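Local coordinates for binding domain (Hc) of Paraclostridial Mosquitocidal Protein 1 (Paraclostridium bifermentans, PDB 6HOX), which forms the receptor-binding part of a clostridial neurotoxin that targets Anopheles mosquitoes, serving in recognition of host nerve cells, at residues Glu255-Asn260 with Lys327-Asn332; Lys261-Ile266 with Val317-Lys322; Cys383-Phe388 with Trp435-Glu440. All coordinates share one frame; numbering follows the deposited sequence.

Contact 1 of 3, residues Glu255-Asn260 with Lys327-Asn332; sequences EPLEYN and KYVRKN
V329 sets a methyl over the centre of the Y259 ring face: CG2 stands 3.7 Å from the ring centroid and only 4° off the ring normal, a CH-pi contact. The valine's CB bond points at the other segment. Its other branch, CG1, lies anti to the backbone N (chi1 -174°), and L257 CD2 lies 4.0 Å from V329 CG1. A single backbone bridge between E258 and Y328 sets this packing through two bonds: V329 N gives to L257 O at 2.9 Å, and Y259 N gives to K327 O at 2.8 Å. Farther out, the extended K327 chain reaches across E258, and NZ forms a salt bridge with OE2 at 3.1 Å, weak as a hydrogen bond. P256 CB rests 3.5 Å from Y328 CD1. Y259 OH finds its polar partners in D333 and N321. Within the beta-trefoil C-terminal receptor-binding domain, the contact joins the loop that leads into strand 263-267 to the loop between strands 316-320 and 333-339, with L372 of strand 369-373 packed on L257 and V329, and I319 of strand 316-320 on L257 and Y259.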
loop_
_atom_site.group_PDB
_atom_site.type_symbol
_atom_site.label_atom_id
_atom_site.label_comp_id
_atom_site.label_asym_id
_atom_site.label_seq_id
_atom_site.Cartn_x
_atom_site.Cartn_y
_atom_site.Cartn_z
ATOM N N GLU A 255 2.206 -3.834 -3.925
ATOM C CA GLU A 255 2.153 -5.036 -4.760
ATOM C C GLU A 255 3.568 -5.469 -5.130
ATOM O O GLU A 255 4.517 -4.707 -4.991
ATOM C CB GLU A 255 1.250 -4.784 -5.965
ATOM C CG GLU A 255 -0.128 -4.319 -5.520
ATOM C CD GLU A 255 -1.242 -4.558 -6.519
ATOM O OE1 GLU A 255 -0.962 -4.581 -7.729
ATOM O OE2 GLU A 255 -2.390 -4.699 -6.075
ATOM N N PRO A 256 3.779 -6.751 -5.490
ATOM C CA PRO A 256 5.128 -7.236 -5.777
ATOM C C PRO A 256 5.803 -6.417 -6.890
ATOM O O PRO A 256 5.170 -6.083 -7.884
ATOM C CB PRO A 256 4.898 -8.694 -6.178
ATOM C CG PRO A 256 3.609 -9.064 -5.471
ATOM C CD PRO A 256 2.761 -7.813 -5.566
ATOM N N LEU A 257 7.079 -6.066 -6.677
ATOM C CA LEU A 257 7.860 -5.323 -7.647
ATOM C C LEU A 257 8.200 -6.282 -8.798
ATOM O O LEU A 257 8.526 -7.433 -8.556
ATOM C CB LEU A 257 9.113 -4.781 -6.956
ATOM C CG LEU A 257 9.972 -3.819 -7.781
ATOM C CD1 LEU A 257 9.223 -2.522 -8.066
ATOM C CD2 LEU A 257 11.282 -3.520 -7.066
ATOM N N GLU A 258 8.108 -5.827 -10.045
ATOM C CA GLU A 258 8.312 -6.747 -11.187
ATOM C C GLU A 258 9.425 -6.275 -12.118
ATOM O O GLU A 258 9.673 -5.085 -12.247
ATOM C CB GLU A 258 7.052 -6.882 -12.039
ATOM C CG GLU A 258 5.848 -7.417 -11.279
ATOM C CD GLU A 258 4.606 -7.543 -12.148
ATOM O OE1 GLU A 258 4.757 -7.679 -13.397
ATOM O OE2 GLU A 258 3.492 -7.512 -11.580
ATOM N N TYR A 259 10.003 -7.249 -12.828
ATOM C CA TYR A 259 10.911 -7.023 -13.925
ATOM C C TYR A 259 10.118 -6.742 -15.200
ATOM O O TYR A 259 9.003 -7.215 -15.366
ATOM C CB TYR A 259 11.808 -8.240 -14.163
ATOM C CG TYR A 259 12.840 -8.478 -13.097
ATOM C CD1 TYR A 259 13.872 -7.576 -12.924
ATOM C CD2 TYR A 259 12.802 -9.600 -12.275
ATOM C CE1 TYR A 259 14.841 -7.765 -11.956
ATOM C CE2 TYR A 259 13.762 -9.795 -11.289
ATOM C CZ TYR A 259 14.787 -8.874 -11.137
ATOM O OH TYR A 259 15.785 -9.050 -10.223
ATOM N N ASN A 260 10.734 -5.957 -16.088
ATOM C CA ASN A 260 10.228 -5.734 -17.428
ATOM C C ASN A 260 8.836 -5.090 -17.368
ATOM O O ASN A 260 8.003 -5.337 -18.235
ATOM C CB ASN A 260 10.214 -7.041 -18.232
ATOM C CG ASN A 260 9.974 -6.822 -19.707
ATOM O OD1 ASN A 260 10.502 -5.873 -20.280
ATOM N ND2 ASN A 260 9.139 -7.655 -20.314
ATOM N N LYS A 327 8.988 -13.214 -12.647
ATOM C CA LYS A 327 8.758 -11.828 -12.965
ATOM C C LYS A 327 9.064 -10.922 -11.764
ATOM O O LYS A 327 9.063 -9.699 -11.913
ATOM C CB LYS A 327 7.317 -11.620 -13.437
ATOM C CG LYS A 327 6.251 -11.587 -12.359
ATOM C CD LYS A 327 4.913 -11.152 -12.900
ATOM C CE LYS A 327 3.878 -10.938 -11.813
ATOM N NZ LYS A 327 2.642 -10.333 -12.372
ATOM N N TYR A 328 9.343 -11.505 -10.596
ATOM C CA TYR A 328 9.392 -10.729 -9.360
ATOM C C TYR A 328 10.818 -10.321 -9.034
ATOM O O TYR A 328 11.716 -11.114 -9.207
ATOM C CB TYR A 328 8.818 -11.524 -8.195
ATOM C CG TYR A 328 7.376 -11.878 -8.409
ATOM C CD1 TYR A 328 6.409 -10.894 -8.436
ATOM C CD2 TYR A 328 6.987 -13.183 -8.631
ATOM C CE1 TYR A 328 5.076 -11.204 -8.620
ATOM C CE2 TYR A 328 5.662 -13.511 -8.833
ATOM C CZ TYR A 328 4.703 -12.518 -8.823
ATOM O OH TYR A 328 3.385 -12.816 -9.024
ATOM N N VAL A 329 10.962 -9.092 -8.521
ATOM C CA VAL A 329 12.222 -8.576 -8.043
ATOM C C VAL A 329 12.337 -8.947 -6.574
ATOM O O VAL A 329 11.432 -8.694 -5.806
ATOM C CB VAL A 329 12.348 -7.055 -8.232
ATOM C CG1 VAL A 329 13.742 -6.564 -7.859
ATOM C CG2 VAL A 329 11.984 -6.647 -9.642
ATOM N N ARG A 330 13.466 -9.565 -6.217
ATOM C CA ARG A 330 13.750 -9.928 -4.851
ATOM C C ARG A 330 14.945 -9.136 -4.328
ATOM O O ARG A 330 15.851 -8.735 -5.072
ATOM C CB ARG A 330 13.983 -11.436 -4.740
ATOM C CG ARG A 330 12.723 -12.254 -5.006
ATOM C CD ARG A 330 12.996 -13.739 -5.013
ATOM N NE ARG A 330 11.784 -14.512 -5.281
ATOM C CZ ARG A 330 11.206 -14.663 -6.468
ATOM N NH1 ARG A 330 11.766 -14.190 -7.570
ATOM N NH2 ARG A 330 10.035 -15.270 -6.541
ATOM N N LYS A 331 14.893 -8.915 -3.017
ATOM C CA LYS A 331 15.923 -8.319 -2.211
ATOM C C LYS A 331 17.282 -8.929 -2.574
ATOM O O LYS A 331 17.418 -10.130 -2.553
ATOM C CB LYS A 331 15.556 -8.614 -0.750
ATOM C CG LYS A 331 16.457 -7.996 0.290
ATOM C CD LYS A 331 16.309 -8.613 1.665
ATOM C CE LYS A 331 14.905 -8.586 2.210
ATOM N NZ LYS A 331 14.897 -8.972 3.641
ATOM N N ASN A 332 18.235 -8.066 -2.951
ATOM C CA ASN A 332 19.624 -8.362 -3.292
ATOM C C ASN A 332 19.815 -8.811 -4.745
ATOM O O ASN A 332 20.926 -9.192 -5.114
ATOM C CB ASN A 332 20.289 -9.371 -2.357
ATOM C CG ASN A 332 20.300 -8.920 -0.914
ATOM O OD1 ASN A 332 20.201 -9.753 -0.017
ATOM N ND2 ASN A 332 20.411 -7.618 -0.683
#

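Contact 2 of 3, residues Lys261-Ile266 with Val317-Lys322; sequences KSYYMI and VKIINK
Y263 and V317 make an antiparallel hydrogen-bonded pair, although the short segments 263-266 and 317-320 run at 94° to each other and come within 6.2 Å at their axes. The pair links strands 263-267 and 316-320 of the C-terminal beta-trefoil domain. Y263 N gives to V317 O at 2.8 Å, and V317 N returns the bond to Y263 O at 2.9 Å with an N-H...O angle of 173°. This is the single bridged pair of the two segments. On the loop side a water continues the link, accepting from K261 N at 2.9 Å and from I319 N at 2.8 Å, next to a direct backbone bond from N260 to I319.

V317 carries most of the apolar contact. A chi1 of -51° puts CG1 anti to the carbonyl carbon; CG2, on the other branch, touches M265 CB at 4.0 Å. The rest of the methionine then leads away, toward W435 and F437 of strand 435-438. Y263 offers CE2 to I319 CD1 at 4.2 Å, a glancing touch, while its OH bonds to E258 N. On the outer side the extended K318 chain passes over the K261-S262 backbone and brings CE to 3.6 Å from S262 OG; its NZ has a weak hydrogen bond to N260 OD1. The chemistry is thus sorted by side: V317, Y263 and M265 form the buried side, the lysine methylenes and serine hydroxyl a more exposed border, and beyond the bridged pair one water and the N260-I319 bond carry on the backbone link.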
loop_
_atom_site.group_PDB
_atom_site.type_symbol
_atom_site.label_atom_id
_atom_site.label_comp_id
_atom_site.label_asym_id
_atom_site.label_seq_id
_atom_site.Cartn_x
_atom_site.Cartn_y
_atom_site.Cartn_z
ATOM N N LYS A 261 8.621 -4.212 -16.384
ATOM C CA LYS A 261 7.362 -3.514 -16.215
ATOM C C LYS A 261 7.620 -2.010 -16.103
ATOM O O LYS A 261 8.471 -1.579 -15.292
ATOM C CB LYS A 261 6.652 -4.039 -14.974
ATOM C CG LYS A 261 5.379 -3.304 -14.579
ATOM C CD LYS A 261 4.754 -3.904 -13.343
ATOM C CE LYS A 261 3.548 -3.133 -12.874
ATOM N NZ LYS A 261 2.664 -3.982 -12.051
ATOM N N SER A 262 6.899 -1.227 -16.926
ATOM C CA SER A 262 7.081 0.231 -16.984
ATOM C C SER A 262 6.674 0.872 -15.657
ATOM O O SER A 262 5.555 0.683 -15.184
ATOM C CB SER A 262 6.328 0.872 -18.119
ATOM O OG SER A 262 7.071 0.735 -19.308
ATOM N N TYR A 263 7.593 1.664 -15.108
ATOM C CA TYR A 263 7.405 2.308 -13.825
ATOM C C TYR A 263 7.819 3.777 -13.924
ATOM O O TYR A 263 8.689 4.135 -14.700
ATOM C CB TYR A 263 8.268 1.672 -12.730
ATOM C CG TYR A 263 7.835 0.330 -12.199
ATOM C CD1 TYR A 263 6.555 0.116 -11.699
ATOM C CD2 TYR A 263 8.741 -0.714 -12.121
ATOM C CE1 TYR A 263 6.187 -1.114 -11.169
ATOM C CE2 TYR A 263 8.379 -1.961 -11.627
ATOM C CZ TYR A 263 7.103 -2.156 -11.127
ATOM O OH TYR A 263 6.759 -3.381 -10.639
ATOM N N TYR A 264 7.196 4.605 -13.086
ATOM C CA TYR A 264 7.762 5.872 -12.685
ATOM C C TYR A 264 8.616 5.629 -11.449
ATOM O O TYR A 264 8.208 4.921 -10.522
ATOM C CB TYR A 264 6.670 6.911 -12.404
ATOM C CG TYR A 264 5.710 7.087 -13.552
ATOM C CD1 TYR A 264 6.033 7.869 -14.648
ATOM C CD2 TYR A 264 4.483 6.448 -13.553
ATOM C CE1 TYR A 264 5.152 8.015 -15.709
ATOM C CE2 TYR A 264 3.592 6.579 -14.609
ATOM C CZ TYR A 264 3.933 7.357 -15.698
ATOM O OH TYR A 264 3.045 7.491 -16.733
ATOM N N MET A 265 9.792 6.244 -11.437
ATOM C CA MET A 265 10.734 6.061 -10.376
ATOM C C MET A 265 10.808 7.373 -9.606
ATOM O O MET A 265 11.025 8.427 -10.220
ATOM C CB MET A 265 12.104 5.668 -10.939
ATOM C CG MET A 265 13.156 5.435 -9.895
ATOM S SD MET A 265 14.681 4.913 -10.672
ATOM C CE MET A 265 15.651 4.555 -9.211
ATOM N N ILE A 266 10.595 7.275 -8.282
ATOM C CA ILE A 266 10.399 8.405 -7.381
ATOM C C ILE A 266 11.303 8.271 -6.152
ATOM O O ILE A 266 11.461 7.197 -5.572
ATOM C CB ILE A 266 8.919 8.483 -6.965
ATOM C CG1 ILE A 266 8.031 8.813 -8.165
ATOM C CG2 ILE A 266 8.736 9.459 -5.813
ATOM C CD1 ILE A 266 6.554 8.611 -7.919
ATOM N N VAL A 317 10.910 4.001 -16.584
ATOM C CA VAL A 317 11.985 2.988 -16.407
ATOM C C VAL A 317 11.405 1.569 -16.321
ATOM O O VAL A 317 10.266 1.347 -15.917
ATOM C CB VAL A 317 12.858 3.281 -15.171
ATOM C CG1 VAL A 317 13.369 4.709 -15.164
ATOM C CG2 VAL A 317 12.130 2.982 -13.861
ATOM N N LYS A 318 12.249 0.603 -16.676
ATOM C CA LYS A 318 12.009 -0.805 -16.444
ATOM C C LYS A 318 13.223 -1.375 -15.728
ATOM O O LYS A 318 14.373 -0.982 -16.056
ATOM C CB LYS A 318 11.852 -1.571 -17.758
ATOM C CG LYS A 318 10.521 -1.380 -18.454
ATOM C CD LYS A 318 10.346 -2.300 -19.633
ATOM C CE LYS A 318 8.970 -2.190 -20.252
ATOM N NZ LYS A 318 8.886 -3.012 -21.477
ATOM N N ILE A 319 12.970 -2.307 -14.803
ATOM C CA ILE A 319 14.013 -3.038 -14.083
ATOM C C ILE A 319 14.273 -4.314 -14.889
ATOM O O ILE A 319 13.352 -5.047 -15.204
ATOM C CB ILE A 319 13.596 -3.337 -12.621
ATOM C CG1 ILE A 319 13.087 -2.093 -11.886
ATOM C CG2 ILE A 319 14.735 -4.006 -11.871
ATOM C CD1 ILE A 319 12.380 -2.380 -10.569
ATOM N N ILE A 320 15.534 -4.551 -15.245
ATOM C CA ILE A 320 15.906 -5.630 -16.141
ATOM C C ILE A 320 16.999 -6.479 -15.482
ATOM O O ILE A 320 17.927 -5.961 -14.871
ATOM C CB ILE A 320 16.379 -5.061 -17.489
ATOM C CG1 ILE A 320 15.287 -4.222 -18.152
ATOM C CG2 ILE A 320 16.854 -6.179 -18.412
ATOM C CD1 ILE A 320 14.111 -5.022 -18.599
ATOM N N ASN A 321 16.873 -7.795 -15.642
ATOM C CA ASN A 321 17.806 -8.758 -15.094
ATOM C C ASN A 321 17.683 -10.017 -15.943
ATOM O O ASN A 321 16.687 -10.722 -15.845
ATOM C CB ASN A 321 17.517 -9.032 -13.614
ATOM C CG ASN A 321 18.339 -10.147 -12.999
ATOM O OD1 ASN A 321 19.306 -10.621 -13.594
ATOM N ND2 ASN A 321 17.974 -10.554 -11.788
ATOM N N LYS A 322 18.684 -10.265 -16.791
ATOM C CA LYS A 322 18.642 -11.404 -17.704
ATOM C C LYS A 322 18.818 -12.721 -16.925
ATOM O O LYS A 322 18.614 -13.769 -17.491
ATOM C CB LYS A 322 19.673 -11.227 -18.827
ATOM C CG LYS A 322 21.113 -11.567 -18.470
ATOM C CD LYS A 322 22.119 -11.136 -19.531
ATOM C CE LYS A 322 22.354 -9.637 -19.564
ATOM N NZ LYS A 322 23.002 -9.131 -18.326
HETATM O O HOH W 1 10.338 -3.196 -14.267
#

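Contact 3 of 3, residues Cys383-Phe388 with Trp435-Glu440; sequences CQIRIF and WYFVSE
C383 and W435 are joined by a single antiparallel bridge of the hydrogen-bonded kind, their CA atoms 5.3 Å apart, and beyond it the two backbones separate. C383 N gives to W435 O at 2.8 Å, and W435 N gives to C383 O, also at 2.8 Å, both bonds fairly straight. One pair of residues therefore supplies all the backbone bonding between the segments, and the remaining contact is made by side chains that reach over the widening gap.

The thiol of C383 goes to the ring of F437. With SG set between the backbone N and the carbonyl carbon (chi1 69°), the sulfur approaches CE2 of the phenylalanine at 4.1 Å. It sits at the rim and close to the ring plane, 84° off the normal and 5.4 Å from the centroid, an edge-on sulfur-aromatic contact. I385 comes to the same edge: its CD1 is 4.3 Å from F437 CZ and likewise near the ring plane. Further back along the isoleucine, CG1 lies 4.4 Å from W435 CD1, a loose touch on the five-membered side of the indole. I385 thus spans the two aromatic residues, with its CB bond directed at strand 435-438. The polar corner of the indole is satisfied by W435 NE1 bonding to L396 O. All four residues are buried in the beta-trefoil fold of the C-terminal receptor-binding domain. M265 of strand 263-267 packs on both I385 and W435, L370 of strand 369-373 on I385, and L412 of strand 409-415 on W435.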
loop_
_atom_site.group_PDB
_atom_site.type_symbol
_atom_site.label_atom_id
_atom_site.label_comp_id
_atom_site.label_asym_id
_atom_site.label_seq_id
_atom_site.Cartn_x
_atom_site.Cartn_y
_atom_site.Cartn_z
ATOM N N CYS A 383 12.481 0.706 -1.723
ATOM C CA CYS A 383 13.728 -0.011 -1.549
ATOM C C CYS A 383 14.900 0.972 -1.568
ATOM O O CYS A 383 14.721 2.157 -1.790
ATOM C CB CYS A 383 13.882 -1.074 -2.630
ATOM S SG CYS A 383 14.137 -0.388 -4.280
ATOM N N GLN A 384 16.102 0.443 -1.361
ATOM C CA GLN A 384 17.319 1.193 -1.592
ATOM C C GLN A 384 18.056 0.533 -2.758
ATOM O O GLN A 384 17.755 -0.606 -3.132
ATOM C CB GLN A 384 18.166 1.268 -0.327
ATOM C CG GLN A 384 17.399 1.769 0.889
ATOM C CD GLN A 384 16.606 0.657 1.524
ATOM O OE1 GLN A 384 17.072 -0.480 1.595
ATOM N NE2 GLN A 384 15.404 0.972 1.997
ATOM N N ILE A 385 19.005 1.272 -3.338
ATOM C CA ILE A 385 19.735 0.806 -4.493
ATOM C C ILE A 385 21.226 1.001 -4.230
ATOM O O ILE A 385 21.672 2.125 -4.008
ATOM C CB ILE A 385 19.272 1.505 -5.785
ATOM C CG1 ILE A 385 17.788 1.241 -6.065
ATOM C CG2 ILE A 385 20.156 1.091 -6.957
ATOM C CD1 ILE A 385 17.274 1.874 -7.342
ATOM N N ARG A 386 21.953 -0.124 -4.223
ATOM C CA ARG A 386 23.358 -0.158 -3.916
ATOM C C ARG A 386 24.141 -0.201 -5.228
ATOM O O ARG A 386 23.902 -1.077 -6.072
ATOM C CB ARG A 386 23.707 -1.355 -3.029
ATOM C CG ARG A 386 25.164 -1.381 -2.582
ATOM C CD ARG A 386 25.418 -2.223 -1.349
ATOM N NE ARG A 386 26.835 -2.313 -0.987
ATOM C CZ ARG A 386 27.310 -3.001 0.063
ATOM N NH1 ARG A 386 26.479 -3.659 0.861
ATOM N NH2 ARG A 386 28.615 -3.017 0.317
ATOM N N ILE A 387 25.076 0.750 -5.346
ATOM C CA ILE A 387 25.996 0.896 -6.462
ATOM C C ILE A 387 27.314 0.221 -6.062
ATOM O O ILE A 387 27.900 0.582 -5.031
ATOM C CB ILE A 387 26.248 2.387 -6.789
ATOM C CG1 ILE A 387 24.963 3.207 -6.956
ATOM C CG2 ILE A 387 27.180 2.523 -7.983
ATOM C CD1 ILE A 387 24.051 2.703 -8.032
ATOM N N PHE A 388 27.757 -0.733 -6.885
ATOM C CA PHE A 388 29.032 -1.435 -6.743
ATOM C C PHE A 388 29.921 -1.014 -7.902
ATOM O O PHE A 388 29.618 -1.341 -9.044
ATOM C CB PHE A 388 28.881 -2.957 -6.830
ATOM C CG PHE A 388 28.189 -3.568 -5.646
ATOM C CD1 PHE A 388 28.908 -3.939 -4.523
ATOM C CD2 PHE A 388 26.813 -3.739 -5.643
ATOM C CE1 PHE A 388 28.269 -4.472 -3.418
ATOM C CE2 PHE A 388 26.178 -4.274 -4.534
ATOM C CZ PHE A 388 26.906 -4.642 -3.425
ATOM N N TRP A 435 13.702 4.639 -2.533
ATOM C CA TRP A 435 13.205 4.749 -3.875
ATOM C C TRP A 435 11.918 3.936 -4.019
ATOM O O TRP A 435 11.830 2.823 -3.497
ATOM C CB TRP A 435 14.275 4.262 -4.850
ATOM C CG TRP A 435 15.452 5.188 -4.907
ATOM C CD1 TRP A 435 16.612 5.082 -4.205
ATOM C CD2 TRP A 435 15.550 6.406 -5.665
ATOM N NE1 TRP A 435 17.443 6.128 -4.504
ATOM C CE2 TRP A 435 16.819 6.962 -5.388
ATOM C CE3 TRP A 435 14.695 7.082 -6.550
ATOM C CZ2 TRP A 435 17.259 8.149 -5.976
ATOM C CZ3 TRP A 435 15.134 8.251 -7.136
ATOM C CH2 TRP A 435 16.395 8.782 -6.845
ATOM N N TYR A 436 10.951 4.517 -4.740
ATOM C CA TYR A 436 9.701 3.880 -5.085
ATOM C C TYR A 436 9.605 3.671 -6.595
ATOM O O TYR A 436 10.069 4.506 -7.404
ATOM C CB TYR A 436 8.491 4.733 -4.692
ATOM C CG TYR A 436 8.261 4.967 -3.226
ATOM C CD1 TYR A 436 7.633 4.028 -2.419
ATOM C CD2 TYR A 436 8.565 6.193 -2.664
ATOM C CE1 TYR A 436 7.346 4.288 -1.087
ATOM C CE2 TYR A 436 8.328 6.448 -1.323
ATOM C CZ TYR A 436 7.706 5.500 -0.532
ATOM O OH TYR A 436 7.475 5.792 0.788
ATOM N N PHE A 437 8.909 2.592 -6.971
ATOM C CA PHE A 437 8.486 2.362 -8.333
ATOM C C PHE A 437 6.949 2.349 -8.385
ATOM O O PHE A 437 6.317 1.595 -7.655
ATOM C CB PHE A 437 9.109 1.062 -8.839
ATOM C CG PHE A 437 10.607 1.108 -8.935
ATOM C CD1 PHE A 437 11.227 1.663 -10.041
ATOM C CD2 PHE A 437 11.401 0.649 -7.888
ATOM C CE1 PHE A 437 12.615 1.729 -10.107
ATOM C CE2 PHE A 437 12.786 0.700 -7.966
ATOM C CZ PHE A 437 13.391 1.225 -9.083
ATOM N N VAL A 438 6.371 3.184 -9.265
ATOM C CA VAL A 438 4.924 3.379 -9.403
ATOM C C VAL A 438 4.493 3.002 -10.823
ATOM O O VAL A 438 5.077 3.483 -11.781
ATOM C CB VAL A 438 4.503 4.845 -9.154
ATOM C CG1 VAL A 438 2.987 4.967 -9.037
ATOM C CG2 VAL A 438 5.163 5.457 -7.939
ATOM N N SER A 439 3.392 2.259 -10.920
ATOM C CA SER A 439 2.683 1.920 -12.147
ATOM C C SER A 439 1.314 2.607 -12.100
ATOM O O SER A 439 0.760 2.811 -11.008
ATOM C CB SER A 439 2.528 0.421 -12.272
ATOM O OG SER A 439 2.077 -0.141 -11.028
ATOM N N GLU A 440 0.788 2.993 -13.270
ATOM C CA GLU A 440 -0.541 3.582 -13.381
ATOM C C GLU A 440 -1.584 2.573 -12.880
ATOM O O GLU A 440 -1.498 1.388 -13.164
ATOM C CB GLU A 440 -0.784 3.992 -14.836
ATOM C CG GLU A 440 -2.090 4.727 -15.059
ATOM C CD GLU A 440 -2.091 5.720 -16.216
ATOM O OE1 GLU A 440 -1.054 5.811 -16.932
ATOM O OE2 GLU A 440 -3.130 6.413 -16.394
#

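Strand 263-267 ties the set together: contact 1 closes the loop leading into it, contact 2 pairs it with strand 316-320, and strand 435-438 of contact 3 is its other neighbour, bonded through Y264 N to V438 O and Y436 N to I266 O. Contact 3 is fully buried and apolar apart from its backbone bridge. Contacts 1 and 2 are partly buried, each combining an apolar inner side with lysines near the surface, but only contact 1 has a salt bridge and only contact 2 a bridging water. Contact 2 is nested within the chain loop closed by contact 1, while L257 reaches F437 to join contacts 1 and 3.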